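Local coordinates for BDI_3064 protein (PDB 5Z06), which hydrolyses linear beta-1,2-glucan and beta-1,2-glucooligosaccharides from the non-reducing end, releasing sophorose as an exo-acting, monomeric glycoside hydrolase, at residues S14-D19 against G639-G644; A25-T28 against W32-N35. All blocks are in the same frame, centred on the assembly; numbering follows the deposited sequence.

Contact 1: S14-D19 against G639-G644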
loop_
_atom_site.group_PDB
_atom_site.type_symbol
_atom_site.label_atom_id
_atom_site.label_comp_id
_atom_site.label_asym_id
_atom_site.label_seq_id
_atom_site.Cartn_x
_atom_site.Cartn_y
_atom_site.Cartn_z
ATOM N N SER A 14 -6.436 1.236 -16.007
ATOM C CA SER A 14 -6.389 2.434 -15.182
ATOM C C SER A 14 -7.337 2.195 -14.034
ATOM O O SER A 14 -8.508 1.867 -14.264
ATOM C CB SER A 14 -6.831 3.647 -15.972
ATOM O OG SER A 14 -6.660 4.814 -15.220
ATOM N N LEU A 15 -6.834 2.315 -12.807
ATOM C CA LEU A 15 -7.689 2.257 -11.625
ATOM C C LEU A 15 -8.567 3.486 -11.506
ATOM O O LEU A 15 -9.585 3.445 -10.837
ATOM C CB LEU A 15 -6.856 2.063 -10.350
ATOM C CG LEU A 15 -6.046 0.757 -10.302
ATOM C CD1 LEU A 15 -5.205 0.654 -9.038
ATOM C CD2 LEU A 15 -6.983 -0.443 -10.411
ATOM N N MET A 16 -8.179 4.574 -12.160
ATOM C CA MET A 16 -9.029 5.760 -12.252
ATOM C C MET A 16 -9.713 5.836 -13.611
ATOM O O MET A 16 -9.166 5.404 -14.610
ATOM C CB MET A 16 -8.204 7.032 -12.001
ATOM C CG MET A 16 -7.600 7.119 -10.614
ATOM S SD MET A 16 -8.826 7.035 -9.294
ATOM C CE MET A 16 -8.931 8.734 -8.753
ATOM N N LYS A 17 -10.915 6.403 -13.634
ATOM C CA LYS A 17 -11.598 6.686 -14.876
ATOM C C LYS A 17 -11.030 7.936 -15.474
ATOM O O LYS A 17 -10.222 8.628 -14.854
ATOM C CB LYS A 17 -13.098 6.872 -14.650
ATOM C CG LYS A 17 -13.777 5.580 -14.263
ATOM C CD LYS A 17 -15.172 5.805 -13.710
ATOM C CE LYS A 17 -15.637 4.568 -12.943
ATOM N NZ LYS A 17 -16.834 4.880 -12.114
ATOM N N GLY A 18 -11.454 8.186 -16.709
ATOM C CA GLY A 18 -11.279 9.458 -17.381
ATOM C C GLY A 18 -9.967 9.570 -18.107
ATOM O O GLY A 18 -9.941 9.690 -19.301
ATOM N N ASP A 19 -8.883 9.541 -17.356
ATOM C CA ASP A 19 -7.554 9.689 -17.895
ATOM C C ASP A 19 -6.541 8.924 -17.052
ATOM O O ASP A 19 -6.826 8.536 -15.931
ATOM C CB ASP A 19 -7.183 11.172 -17.940
ATOM C CG ASP A 19 -7.273 11.854 -16.575
ATOM O OD1 ASP A 19 -6.399 11.672 -15.705
ATOM O OD2 ASP A 19 -8.223 12.613 -16.371
ATOM N N GLY A 639 -15.503 4.625 -3.619
ATOM C CA GLY A 639 -15.234 3.207 -3.589
ATOM C C GLY A 639 -14.952 2.600 -4.930
ATOM O O GLY A 639 -14.155 1.688 -5.004
ATOM N N SER A 640 -15.578 3.118 -5.991
ATOM C CA SER A 640 -15.330 2.624 -7.354
ATOM C C SER A 640 -13.857 2.505 -7.696
ATOM O O SER A 640 -13.454 1.571 -8.372
ATOM C CB SER A 640 -15.994 3.536 -8.375
ATOM O OG SER A 640 -15.496 4.829 -8.213
ATOM N N PHE A 641 -13.057 3.461 -7.225
ATOM C CA PHE A 641 -11.600 3.401 -7.377
ATOM C C PHE A 641 -10.851 3.157 -6.096
ATOM O O PHE A 641 -9.756 2.654 -6.151
ATOM C CB PHE A 641 -11.054 4.678 -8.027
ATOM C CG PHE A 641 -11.191 5.910 -7.181
ATOM C CD1 PHE A 641 -10.199 6.262 -6.279
ATOM C CD2 PHE A 641 -12.287 6.741 -7.324
ATOM C CE1 PHE A 641 -10.307 7.403 -5.520
ATOM C CE2 PHE A 641 -12.417 7.878 -6.540
ATOM C CZ PHE A 641 -11.418 8.208 -5.646
ATOM N N LEU A 642 -11.413 3.535 -4.952
ATOM C CA LEU A 642 -10.674 3.533 -3.695
ATOM C C LEU A 642 -10.861 2.279 -2.841
ATOM O O LEU A 642 -10.030 2.000 -1.987
ATOM C CB LEU A 642 -11.039 4.768 -2.878
ATOM C CG LEU A 642 -10.158 5.128 -1.694
ATOM C CD1 LEU A 642 -8.726 5.281 -2.155
ATOM C CD2 LEU A 642 -10.626 6.436 -1.085
ATOM N N TRP A 643 -11.951 1.536 -3.043
ATOM C CA TRP A 643 -12.215 0.325 -2.258
ATOM C C TRP A 643 -11.757 -0.898 -3.026
ATOM O O TRP A 643 -12.125 -1.088 -4.158
ATOM C CB TRP A 643 -13.679 0.189 -1.946
ATOM C CG TRP A 643 -13.972 -1.015 -1.172
ATOM C CD1 TRP A 643 -14.568 -2.134 -1.627
ATOM C CD2 TRP A 643 -13.690 -1.232 0.211
ATOM N NE1 TRP A 643 -14.678 -3.058 -0.619
ATOM C CE2 TRP A 643 -14.160 -2.524 0.531
ATOM C CE3 TRP A 643 -13.112 -0.452 1.220
ATOM C CZ2 TRP A 643 -14.063 -3.068 1.816
ATOM C CZ3 TRP A 643 -13.005 -0.990 2.513
ATOM C CH2 TRP A 643 -13.487 -2.294 2.794
ATOM N N GLY A 644 -10.956 -1.719 -2.388
ATOM C CA GLY A 644 -10.366 -2.859 -3.024
ATOM C C GLY A 644 -10.443 -4.079 -2.120
ATOM O O GLY A 644 -11.098 -4.059 -1.059
#
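M16 lays its thioether against the ring of F641, and this pair is the tight part of the contact. The methyl CE sits over one face of the phenyl ring, 3.7 Å from its centroid and 12° off the normal, a CH-pi contact. The sulfur lies nearer the CB side of the ring and meets it obliquely, with M16 SD 3.4 Å from F641 CG. The M16 chain is bent at both chi2 (-58°) and chi3 (-104°), which turns the methyl back over the ring. F641 CB also packs on the backbone, 3.4 Å from L15 O. V659, on strand 658-659, touches L15, M16 and F641 and bridges the two sides.

This is a Met-aromatic contact between the loop that follows strand 9-11 and the short helix 639-642, which lies in the glucoamylase-like region of the GH144 enzyme.

The K17 side is looser and more exposed. The lysine chain runs out extended beyond CG, yet K17 NZ comes no closer than 4.1 Å to S640 CB. Bonds within the loop and to its surroundings also hold it. S14 OG donates to M16 O at 2.6 Å, in the carbonyl plane and on a lone pair. S14 N bonds to the side chain of N52, a calcium ligand, while N657 ND2 binds K17 O and D19 OD1.

Contact 2: A25-T28 against W32-N35; sequences AKYT and WIKN
Y27 turns one face of its ring to the indole edge of W32. The two rings form an edge-to-face pair, with the Y27 centroid 4.9 Å from that of the W32 five-membered ring and the planes at 70°. W32 CD1 does the touching: it stands over the centre of the tyrosine ring, 3.7 Å from Y27 CZ. The indole reaches this place with CG anti to the backbone N (chi1 -178°).

N35 approaches Y27 differently. N35 ND2 lies at the ring edge, in the ring plane, 3.6 Å from Y27 CE2. The same nitrogen donates to I33 O at 3.0 Å, with a fairly straight N-H...O angle of 162°. N35 OD1 accepts from H38 N, so the amide is gripped at both ends and its rotation is fixed. With an alanine here, I33 O and H38 N would probably each lose a hydrogen-bond partner and the edge of the Y27 ring its amide neighbour.

Further along, the packing is apolar. A25 CB rests 3.8 Å from N35 CB and 4.0 Å from I33 CG2. I33 CG2 also lies close against the backbone, 3.2 Å from K26 O.

The segments run roughly antiparallel, but meet through side chains packed on each other and on backbone, and are not paired as neighbours in one sheet. Strand 23-28 is an outermost strand of the five-stranded sheet and pairs with strand 65-71. Strand 32-33 belongs to another antiparallel sheet, where it pairs with strand 53-59. I33 lies between them, touching W66 and S68 of strand 65-71 and L56 of strand 53-59.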
loop_
_atom_site.group_PDB
_atom_site.type_symbol
_atom_site.label_atom_id
_atom_site.label_comp_id
_atom_site.label_asym_id
_atom_site.label_seq_id
_atom_site.Cartn_x
_atom_site.Cartn_y
_atom_site.Cartn_z
ATOM N N ALA A 25 0.402 13.044 -23.163
ATOM C CA ALA A 25 -0.063 13.279 -24.513
ATOM C C ALA A 25 0.005 14.771 -24.752
ATOM O O ALA A 25 -0.500 15.565 -23.964
ATOM C CB ALA A 25 -1.457 12.734 -24.720
ATOM N N LYS A 26 0.703 15.148 -25.805
ATOM C CA LYS A 26 0.917 16.542 -26.098
ATOM C C LYS A 26 1.039 16.678 -27.581
ATOM O O LYS A 26 1.246 15.696 -28.288
ATOM C CB LYS A 26 2.155 17.093 -25.387
ATOM C CG LYS A 26 3.429 16.303 -25.604
ATOM C CD LYS A 26 4.552 16.700 -24.635
ATOM C CE LYS A 26 5.338 17.924 -25.080
ATOM N NZ LYS A 26 6.806 17.707 -24.959
ATOM N N TYR A 27 0.890 17.901 -28.052
ATOM C CA TYR A 27 0.837 18.151 -29.478
ATOM C C TYR A 27 1.203 19.575 -29.777
ATOM O O TYR A 27 1.138 20.462 -28.917
ATOM C CB TYR A 27 -0.573 17.838 -30.041
ATOM C CG TYR A 27 -1.615 18.692 -29.393
ATOM C CD1 TYR A 27 -1.961 19.939 -29.932
ATOM C CD2 TYR A 27 -2.199 18.303 -28.192
ATOM C CE1 TYR A 27 -2.880 20.760 -29.299
ATOM C CE2 TYR A 27 -3.130 19.106 -27.562
ATOM C CZ TYR A 27 -3.465 20.333 -28.114
ATOM O OH TYR A 27 -4.375 21.131 -27.481
ATOM N N THR A 28 1.571 19.762 -31.030
ATOM C CA THR A 28 1.810 21.059 -31.618
ATOM C C THR A 28 0.809 21.135 -32.754
ATOM O O THR A 28 0.847 20.326 -33.698
ATOM C CB THR A 28 3.215 21.152 -32.194
ATOM O OG1 THR A 28 4.147 20.751 -31.197
ATOM C CG2 THR A 28 3.529 22.579 -32.671
ATOM N N TRP A 32 -3.005 17.141 -33.364
ATOM C CA TRP A 32 -3.758 17.052 -32.162
ATOM C C TRP A 32 -3.671 15.656 -31.615
ATOM O O TRP A 32 -3.543 14.698 -32.359
ATOM C CB TRP A 32 -5.211 17.464 -32.405
ATOM C CG TRP A 32 -6.022 17.423 -31.165
ATOM C CD1 TRP A 32 -5.824 18.157 -30.016
ATOM C CD2 TRP A 32 -7.125 16.559 -30.900
ATOM N NE1 TRP A 32 -6.758 17.811 -29.065
ATOM C CE2 TRP A 32 -7.567 16.832 -29.581
ATOM C CE3 TRP A 32 -7.799 15.592 -31.647
ATOM C CZ2 TRP A 32 -8.649 16.177 -29.015
ATOM C CZ3 TRP A 32 -8.883 14.933 -31.067
ATOM C CH2 TRP A 32 -9.299 15.243 -29.774
ATOM N N ILE A 33 -3.658 15.566 -30.294
ATOM C CA ILE A 33 -3.921 14.316 -29.613
ATOM C C ILE A 33 -4.836 14.580 -28.424
ATOM O O ILE A 33 -4.654 15.547 -27.670
ATOM C CB ILE A 33 -2.634 13.562 -29.194
ATOM C CG1 ILE A 33 -3.004 12.258 -28.504
ATOM C CG2 ILE A 33 -1.727 14.425 -28.303
ATOM C CD1 ILE A 33 -1.883 11.246 -28.483
ATOM N N LYS A 34 -5.822 13.703 -28.269
ATOM C CA LYS A 34 -6.811 13.866 -27.249
ATOM C C LYS A 34 -6.134 13.593 -25.930
ATOM O O LYS A 34 -5.418 12.600 -25.796
ATOM C CB LYS A 34 -7.978 12.898 -27.462
ATOM C CG LYS A 34 -9.144 13.149 -26.528
ATOM C CD LYS A 34 -10.233 12.120 -26.749
ATOM C CE LYS A 34 -11.260 12.108 -25.652
ATOM N NZ LYS A 34 -12.288 11.044 -25.873
ATOM N N ASN A 35 -6.367 14.481 -24.968
ATOM C CA ASN A 35 -5.733 14.392 -23.666
ATOM C C ASN A 35 -6.535 15.153 -22.633
ATOM O O ASN A 35 -7.244 16.094 -22.959
ATOM C CB ASN A 35 -4.309 14.974 -23.711
ATOM C CG ASN A 35 -4.303 16.485 -23.867
ATOM O OD1 ASN A 35 -4.119 17.204 -22.894
ATOM N ND2 ASN A 35 -4.545 16.970 -25.079
#

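How the contacts relate
From the N terminus, the chain makes strand 9-11 and enters the loop that carries 14-19. It then forms strand 23-28, turns, and comes back through 32-35. Contact 2 closes this short loop, with three residues between its segments, and joins two antiparallel sheets. Contact 1 closes only when the chain reaches helix 639-642, some 620 residues after 14-19. Contact 2 therefore lies wholly within the span of contact 1, and the two do not cross. Contact 1 ties the N-terminal beta region to the helical, glucoamylase-like part. The centres of the two contacts are about 24 Å apart, and their nearest atoms, about 6 Å apart, do not touch.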